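Side-chain contacts in NAD-dependent epimerase/dehydratase domain-containing protein (Ruegeria pomeroyi DSS-3, PDB 3IUS), which is of unknown function but, as a member of the NAD-dependent epimerase/dehydratase family, probably binds a nicotinamide adenine dinucleotide cofactor through its Rossmann-type domain: residues F149-I154 / E186-V191; A203-C208 / K261-V266. All coordinates share one frame; numbering follows the deposited sequence.

Contact 1 of 2, residues F149-I154 / E186-V191; sequences FRLAGI and EDIAQV
I188 and V191, one turn apart on helix 185-197, reach down onto F149, L151 and I154 of strand 146-155, and everything that meets is hydrocarbon. V191 offers a single methyl: CG1 lies 3.6 Å from CE1 of F149 and nearly as close to CD1, coming at that side of the ring obliquely. Because CG1 stands anti to the backbone N (chi1 169°), it is this branch that drops to the phenylalanine. I188 divides its two branches between two partners. Its CG2 rests 4.0 Å from CD2 of L151, while CD1, at the end of the other branch, packs 3.8 Å from CG1 of I154; in both pairs the side chains run roughly at right angles to each other.

Further out, T16 of helix 15-24 touches both I154 and I188, and L101 of strand 97-103 packs on F149 and L151. On the helix, Q190 NE2 donates to D187 OD1 at 2.9 Å, a bent bond (135°), and D187 also accepts from the backbone N atoms of K269 and Y270, which ties the helix to the loop carrying them. A helix laid by its aliphatic residues over a parallel sheet is the layered packing of a Rossmann-type fold.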
ATOM      1  N   PHE A 149       1.380  -5.068  -6.709  1.00 18.08           N
ATOM      2  CA  PHE A 149       2.277  -4.439  -5.758  1.00 14.45           C
ATOM      3  C   PHE A 149       1.832  -4.799  -4.362  1.00 14.82           C
ATOM      4  O   PHE A 149       0.781  -4.358  -3.913  1.00 16.23           O
ATOM      5  CB  PHE A 149       2.272  -2.916  -5.945  1.00 15.04           C
ATOM      6  CG  PHE A 149       2.695  -2.479  -7.317  1.00 16.12           C
ATOM      7  CD1 PHE A 149       4.030  -2.236  -7.597  1.00 14.47           C
ATOM      8  CD2 PHE A 149       1.758  -2.327  -8.329  1.00 14.88           C
ATOM      9  CE1 PHE A 149       4.426  -1.848  -8.864  1.00 21.16           C
ATOM     10  CE2 PHE A 149       2.147  -1.934  -9.596  1.00 14.91           C
ATOM     11  CZ  PHE A 149       3.482  -1.693  -9.859  1.00 14.72           C
ATOM     12  N   ARG A 150       2.627  -5.626  -3.690  1.00 14.36           N
ATOM     13  CA  ARG A 150       2.321  -6.039  -2.333  1.00 15.38           C
ATOM     14  C   ARG A 150       2.913  -5.030  -1.364  1.00 16.79           C
ATOM     15  O   ARG A 150       4.117  -5.016  -1.100  1.00 14.00           O
ATOM     16  CB  ARG A 150       2.810  -7.471  -2.077  1.00 14.86           C
ATOM     17  CG  ARG A 150       2.249  -8.455  -3.120  1.00 16.56           C
ATOM     18  CD  ARG A 150       2.696  -9.902  -2.912  1.00 13.72           C
ATOM     19  NE  ARG A 150       1.974 -10.796  -3.821  1.00 13.78           N
ATOM     20  CZ  ARG A 150       2.406 -11.994  -4.208  1.00 20.13           C
ATOM     21  NH1 ARG A 150       3.574 -12.453  -3.771  1.00 15.78           N
ATOM     22  NH2 ARG A 150       1.673 -12.730  -5.038  1.00 19.21           N
ATOM     23  N   LEU A 151       2.040  -4.171  -0.853  1.00 16.08           N
ATOM     24  CA  LEU A 151       2.447  -3.037  -0.036  1.00 14.51           C
ATOM     25  C   LEU A 151       2.612  -3.442   1.417  1.00 17.10           C
ATOM     26  O   LEU A 151       1.803  -4.190   1.959  1.00 17.90           O
ATOM     27  CB  LEU A 151       1.420  -1.906  -0.148  1.00 14.83           C
ATOM     28  CG  LEU A 151       1.078  -1.377  -1.541  1.00 19.50           C
ATOM     29  CD1 LEU A 151       0.018  -0.276  -1.459  1.00 23.99           C
ATOM     30  CD2 LEU A 151       2.324  -0.868  -2.246  1.00 14.82           C
ATOM     31  N   ALA A 152       3.678  -2.954   2.037  1.00 16.10           N
ATOM     32  CA  ALA A 152       3.851  -3.108   3.470  1.00 14.47           C
ATOM     33  C   ALA A 152       2.978  -2.073   4.179  1.00 14.64           C
ATOM     34  O   ALA A 152       2.171  -1.386   3.546  1.00 14.85           O
ATOM     35  CB  ALA A 152       5.321  -2.945   3.843  1.00 15.62           C
ATOM     36  N   GLY A 153       3.123  -1.972   5.496  1.00 15.34           N
ATOM     37  CA  GLY A 153       2.395  -0.975   6.265  1.00 14.98           C
ATOM     38  C   GLY A 153       2.791   0.435   5.859  1.00 17.43           C
ATOM     39  O   GLY A 153       3.966   0.806   5.925  1.00 17.63           O
ATOM     40  N   ILE A 154       1.810   1.222   5.438  1.00 15.38           N
ATOM     41  CA  ILE A 154       2.076   2.544   4.880  1.00 15.52           C
ATOM     42  C   ILE A 154       2.220   3.635   5.942  1.00 17.48           C
ATOM     43  O   ILE A 154       1.433   3.703   6.891  1.00 17.30           O
ATOM     44  CB  ILE A 154       0.973   2.952   3.884  1.00 18.31           C
ATOM     45  CG1 ILE A 154       0.813   1.880   2.799  1.00 17.15           C
ATOM     46  CG2 ILE A 154       1.289   4.306   3.262  1.00 16.23           C
ATOM     47  CD1 ILE A 154      -0.408   2.070   1.936  1.00 22.45           C
ATOM     48  N   GLU A 186       5.948   8.057  -0.189  1.00 15.52           N
ATOM     49  CA  GLU A 186       6.736   8.617  -1.290  1.00 19.14           C
ATOM     50  C   GLU A 186       7.455   7.531  -2.087  1.00 21.00           C
ATOM     51  O   GLU A 186       7.590   7.628  -3.308  1.00 17.89           O
ATOM     52  CB  GLU A 186       7.732   9.665  -0.789  1.00 22.83           C
ATOM     53  CG  GLU A 186       7.112  11.036  -0.539  1.00 36.04           C
ATOM     54  CD  GLU A 186       6.631  11.718  -1.816  1.00 46.19           C
ATOM     55  OE1 GLU A 186       5.831  12.676  -1.716  1.00 49.63           O
ATOM     56  OE2 GLU A 186       7.051  11.304  -2.917  1.00 46.98           O
ATOM     57  N   ASP A 187       7.922   6.496  -1.391  1.00 19.09           N
ATOM     58  CA  ASP A 187       8.600   5.390  -2.046  1.00 17.88           C
ATOM     59  C   ASP A 187       7.632   4.508  -2.827  1.00 18.04           C
ATOM     60  O   ASP A 187       7.986   3.952  -3.871  1.00 16.80           O
ATOM     61  CB  ASP A 187       9.421   4.585  -1.037  1.00 16.14           C
ATOM     62  CG  ASP A 187      10.747   5.255  -0.711  1.00 22.67           C
ATOM     63  OD1 ASP A 187      11.303   5.921  -1.616  1.00 19.47           O
ATOM     64  OD2 ASP A 187      11.229   5.129   0.436  1.00 18.48           O
ATOM     65  N   ILE A 188       6.403   4.383  -2.341  1.00 17.84           N
ATOM     66  CA  ILE A 188       5.384   3.714  -3.138  1.00 22.47           C
ATOM     67  C   ILE A 188       5.193   4.467  -4.455  1.00 15.05           C
ATOM     68  O   ILE A 188       5.121   3.863  -5.539  1.00 15.67           O
ATOM     69  CB  ILE A 188       4.035   3.626  -2.407  1.00 21.92           C
ATOM     70  CG1 ILE A 188       4.194   2.902  -1.066  1.00 18.34           C
ATOM     71  CG2 ILE A 188       3.016   2.916  -3.298  1.00 17.76           C
ATOM     72  CD1 ILE A 188       2.949   2.966  -0.166  1.00 21.85           C
ATOM     73  N   ALA A 189       5.125   5.792  -4.366  1.00 17.29           N
ATOM     74  CA  ALA A 189       4.945   6.626  -5.552  1.00 20.24           C
ATOM     75  C   ALA A 189       6.075   6.399  -6.560  1.00 16.10           C
ATOM     76  O   ALA A 189       5.839   6.322  -7.769  1.00 18.93           O
ATOM     77  CB  ALA A 189       4.849   8.097  -5.163  1.00 20.49           C
ATOM     78  N   GLN A 190       7.299   6.277  -6.048  1.00 16.51           N
ATOM     79  CA  GLN A 190       8.465   5.992  -6.874  1.00 19.59           C
ATOM     80  C   GLN A 190       8.303   4.685  -7.633  1.00 16.35           C
ATOM     81  O   GLN A 190       8.545   4.612  -8.841  1.00 14.68           O
ATOM     82  CB  GLN A 190       9.725   5.901  -6.012  1.00 22.96           C
ATOM     83  CG  GLN A 190      10.401   7.223  -5.727  1.00 27.58           C
ATOM     84  CD  GLN A 190      11.885   7.049  -5.454  1.00 30.39           C
ATOM     85  OE1 GLN A 190      12.725   7.461  -6.252  1.00 35.67           O
ATOM     86  NE2 GLN A 190      12.212   6.418  -4.334  1.00 24.49           N
ATOM     87  N   VAL A 191       7.911   3.643  -6.910  1.00 19.63           N
ATOM     88  CA  VAL A 191       7.743   2.320  -7.500  1.00 21.28           C
ATOM     89  C   VAL A 191       6.679   2.319  -8.599  1.00 17.16           C
ATOM     90  O   VAL A 191       6.904   1.813  -9.709  1.00 16.41           O
ATOM     91  CB  VAL A 191       7.401   1.272  -6.416  1.00 16.49           C
ATOM     92  CG1 VAL A 191       6.955  -0.042  -7.053  1.00 15.18           C
ATOM     93  CG2 VAL A 191       8.597   1.058  -5.490  1.00 16.23           C
TER

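Contact 2 of 2, residues A203-C208 / K261-V266; sequences AVYNVC and KEELGV
The Y205 ring carries L264 on one face. CD1 of L264 stands 4.1 Å from the ring centroid and only 16° off the normal, a CH-pi contact, though it is displaced toward the rim instead of sitting over the middle. The F149 ring meets Y205 on the leucine's side of the plane. The rest of the leucine follows the tyrosine outward: CG lies 3.8 Å from CE1 of Y205, and CD2 reaches the phenol end, 3.7 Å from OH. A chi1 of -60° puts CG of L264 beside its backbone N and by the CE1 side of the ring, and from there the two methyls spread along it, CD1 of the leucine near CD1 and CE1 of Y205, CD2 near the hydroxyl. E263 approaches from the other side of the plane, obliquely, its OE1 3.9 Å from CE1 of Y205.

The polar link between Y205 and E263 runs through water. Y205 OH donates to a water at 2.7 Å, and the same water donates to E263 OE1 at 2.6 Å. E263 spans the distance with a chain that is extended beyond CG. The bridge probably restrains the direction of the phenolic O-H.

Just after L264, G265 takes a positive phi (77°), where the chain departs from helical geometry; G265 N makes a weak bond, 3.1 Å, to K261 O. R198 NH1 donates to the carbonyl O of E263, and K261 NZ forms a salt bridge with D210. L264 also packs on V191 and A194 of helix 185-197, and R259 and I260 of helix 258-262 touch Y205. The turn after helix 258-262 is thereby pressed against both helix 185-197 and strand 204-207, which pairs in parallel with strand 146-155.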
ATOM      1  N   ALA A 203       4.096  -9.160 -13.640  1.00 20.42           N
ATOM      2  CA  ALA A 203       5.095  -9.044 -12.587  1.00 22.36           C
ATOM      3  C   ALA A 203       4.446  -8.753 -11.242  1.00 13.99           C
ATOM      4  O   ALA A 203       3.434  -8.073 -11.181  1.00 14.19           O
ATOM      5  CB  ALA A 203       6.102  -7.966 -12.924  1.00 21.61           C
ATOM      6  N   VAL A 204       5.045  -9.299 -10.189  1.00 16.27           N
ATOM      7  CA  VAL A 204       4.679  -9.002  -8.807  1.00 15.37           C
ATOM      8  C   VAL A 204       5.879  -8.354  -8.125  1.00 13.62           C
ATOM      9  O   VAL A 204       7.008  -8.812  -8.284  1.00 14.66           O
ATOM     10  CB  VAL A 204       4.307 -10.289  -8.048  1.00 17.06           C
ATOM     11  CG1 VAL A 204       3.939  -9.972  -6.600  1.00 18.19           C
ATOM     12  CG2 VAL A 204       3.166 -11.001  -8.737  1.00 19.16           C
ATOM     13  N   TYR A 205       5.641  -7.301  -7.342  1.00 15.59           N
ATOM     14  CA  TYR A 205       6.717  -6.600  -6.661  1.00 13.58           C
ATOM     15  C   TYR A 205       6.336  -6.404  -5.216  1.00 13.61           C
ATOM     16  O   TYR A 205       5.261  -5.883  -4.939  1.00 13.80           O
ATOM     17  CB  TYR A 205       6.936  -5.207  -7.253  1.00 13.70           C
ATOM     18  CG  TYR A 205       7.157  -5.194  -8.744  1.00 13.73           C
ATOM     19  CD1 TYR A 205       8.426  -5.358  -9.274  1.00 17.03           C
ATOM     20  CD2 TYR A 205       6.096  -4.999  -9.614  1.00 18.28           C
ATOM     21  CE1 TYR A 205       8.631  -5.346 -10.642  1.00 20.30           C
ATOM     22  CE2 TYR A 205       6.290  -4.985 -10.982  1.00 17.14           C
ATOM     23  CZ  TYR A 205       7.558  -5.148 -11.489  1.00 19.12           C
ATOM     24  OH  TYR A 205       7.744  -5.139 -12.856  1.00 17.80           O
ATOM     25  N   ASN A 206       7.213  -6.828  -4.315  1.00 13.42           N
ATOM     26  CA  ASN A 206       7.105  -6.441  -2.908  1.00 13.44           C
ATOM     27  C   ASN A 206       7.495  -4.980  -2.758  1.00 18.06           C
ATOM     28  O   ASN A 206       8.518  -4.555  -3.287  1.00 15.62           O
ATOM     29  CB  ASN A 206       8.045  -7.274  -2.044  1.00 13.22           C
ATOM     30  CG  ASN A 206       7.610  -8.707  -1.915  1.00 13.14           C
ATOM     31  OD1 ASN A 206       8.416  -9.577  -1.574  1.00 16.68           O
ATOM     32  ND2 ASN A 206       6.342  -8.971  -2.186  1.00 13.28           N
ATOM     33  N   VAL A 207       6.709  -4.211  -2.007  1.00 16.11           N
ATOM     34  CA  VAL A 207       7.012  -2.799  -1.835  1.00 13.84           C
ATOM     35  C   VAL A 207       7.118  -2.510  -0.352  1.00 13.86           C
ATOM     36  O   VAL A 207       6.120  -2.248   0.310  1.00 16.61           O
ATOM     37  CB  VAL A 207       5.963  -1.880  -2.502  1.00 14.10           C
ATOM     38  CG1 VAL A 207       6.400  -0.429  -2.401  1.00 14.21           C
ATOM     39  CG2 VAL A 207       5.781  -2.267  -3.970  1.00 14.10           C
ATOM     40  N   CYS A 208       8.343  -2.597   0.152  1.00 13.69           N
ATOM     41  CA  CYS A 208       8.632  -2.407   1.569  1.00 13.70           C
ATOM     42  C   CYS A 208      10.043  -1.845   1.678  1.00 13.59           C
ATOM     43  O   CYS A 208      10.811  -1.921   0.729  1.00 13.46           O
ATOM     44  CB  CYS A 208       8.565  -3.746   2.307  1.00 22.43           C
ATOM     45  SG  CYS A 208       9.601  -5.050   1.553  1.00 19.98           S
ATOM     46  N   LYS A 261      14.238  -2.805  -6.836  1.00 13.37           N
ATOM     47  CA  LYS A 261      15.541  -2.168  -6.979  1.00 12.84           C
ATOM     48  C   LYS A 261      16.201  -2.608  -8.286  1.00 18.99           C
ATOM     49  O   LYS A 261      16.592  -1.779  -9.101  1.00 16.29           O
ATOM     50  CB  LYS A 261      16.440  -2.518  -5.794  1.00 16.08           C
ATOM     51  CG  LYS A 261      15.972  -1.948  -4.454  1.00 17.41           C
ATOM     52  CD  LYS A 261      16.808  -2.526  -3.330  1.00 13.80           C
ATOM     53  CE  LYS A 261      16.368  -2.041  -1.944  1.00 15.28           C
ATOM     54  NZ  LYS A 261      17.021  -2.880  -0.906  1.00 19.97           N
ATOM     55  N   GLU A 262      16.299  -3.916  -8.479  1.00 20.52           N
ATOM     56  CA  GLU A 262      17.052  -4.483  -9.595  1.00 17.85           C
ATOM     57  C   GLU A 262      16.329  -4.413 -10.929  1.00 23.28           C
ATOM     58  O   GLU A 262      16.961  -4.264 -11.980  1.00 24.02           O
ATOM     59  CB  GLU A 262      17.426  -5.937  -9.287  1.00 18.92           C
ATOM     60  CG  GLU A 262      18.436  -6.089  -8.164  1.00 21.09           C
ATOM     61  CD  GLU A 262      18.621  -7.537  -7.744  1.00 22.26           C
ATOM     62  OE1 GLU A 262      18.719  -8.407  -8.631  1.00 24.00           O
ATOM     63  OE2 GLU A 262      18.657  -7.804  -6.529  1.00 16.82           O
ATOM     64  N   GLU A 263      15.007  -4.535 -10.898  1.00 22.45           N
ATOM     65  CA  GLU A 263      14.233  -4.548 -12.132  1.00 18.94           C
ATOM     66  C   GLU A 263      13.702  -3.162 -12.483  1.00 18.36           C
ATOM     67  O   GLU A 263      13.715  -2.774 -13.645  1.00 18.67           O
ATOM     68  CB  GLU A 263      13.092  -5.569 -12.055  1.00 17.41           C
ATOM     69  CG  GLU A 263      13.566  -7.004 -11.850  1.00 19.39           C
ATOM     70  CD  GLU A 263      12.446  -8.028 -11.973  1.00 30.62           C
ATOM     71  OE1 GLU A 263      11.301  -7.638 -12.285  1.00 32.05           O
ATOM     72  OE2 GLU A 263      12.713  -9.231 -11.754  1.00 32.47           O
ATOM     73  N   LEU A 264      13.252  -2.412 -11.476  1.00 17.84           N
ATOM     74  CA  LEU A 264      12.632  -1.109 -11.717  1.00 19.31           C
ATOM     75  C   LEU A 264      13.586   0.072 -11.564  1.00 18.64           C
ATOM     76  O   LEU A 264      13.246   1.191 -11.941  1.00 19.76           O
ATOM     77  CB  LEU A 264      11.424  -0.897 -10.795  1.00 20.64           C
ATOM     78  CG  LEU A 264      10.265  -1.885 -10.895  1.00 18.14           C
ATOM     79  CD1 LEU A 264       9.090  -1.419 -10.043  1.00 20.38           C
ATOM     80  CD2 LEU A 264       9.841  -2.111 -12.346  1.00 16.23           C
ATOM     81  N   GLY A 265      14.758  -0.167 -10.981  1.00 17.11           N
ATOM     82  CA  GLY A 265      15.736   0.888 -10.793  1.00 16.72           C
ATOM     83  C   GLY A 265      15.409   1.831  -9.651  1.00 14.97           C
ATOM     84  O   GLY A 265      15.974   2.923  -9.552  1.00 19.21           O
ATOM     85  N   VAL A 266      14.495   1.416  -8.782  1.00 13.31           N
ATOM     86  CA  VAL A 266      14.102   2.248  -7.651  1.00 13.94           C
ATOM     87  C   VAL A 266      15.188   2.315  -6.586  1.00 13.28           C
ATOM     88  O   VAL A 266      15.800   1.308  -6.239  1.00 14.96           O
ATOM     89  CB  VAL A 266      12.794   1.738  -7.007  1.00 16.01           C
ATOM     90  CG1 VAL A 266      12.605   2.349  -5.614  1.00 15.70           C
ATOM     91  CG2 VAL A 266      11.609   2.049  -7.908  1.00 20.51           C
TER
HETATM   92  O   HOH W   1       9.858  -6.371 -14.049  1.00 17.96           O

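In the fold
Contact 1 lies near the centre of the chain, whereas the centre of contact 2 lies about 14 Å from the centre of the chain; the centres of the two contacts are about 10 Å apart. They share a sheet: strands 146-155 and 204-207 run side by side, with R150 N and O hydrogen-bonded to Y205 O and V207 N, and the ring planes of F149 and Y205 lie at about 20°. One residue of helix 185-197, V191, serves both contacts. The chemistry follows the depth. The inner helix-on-sheet contact is wholly aliphatic and aromatic, whereas contact 2 adds to a buried tyrosine-leucine packing a water bridge from the tyrosine hydroxyl to an exposed glutamate.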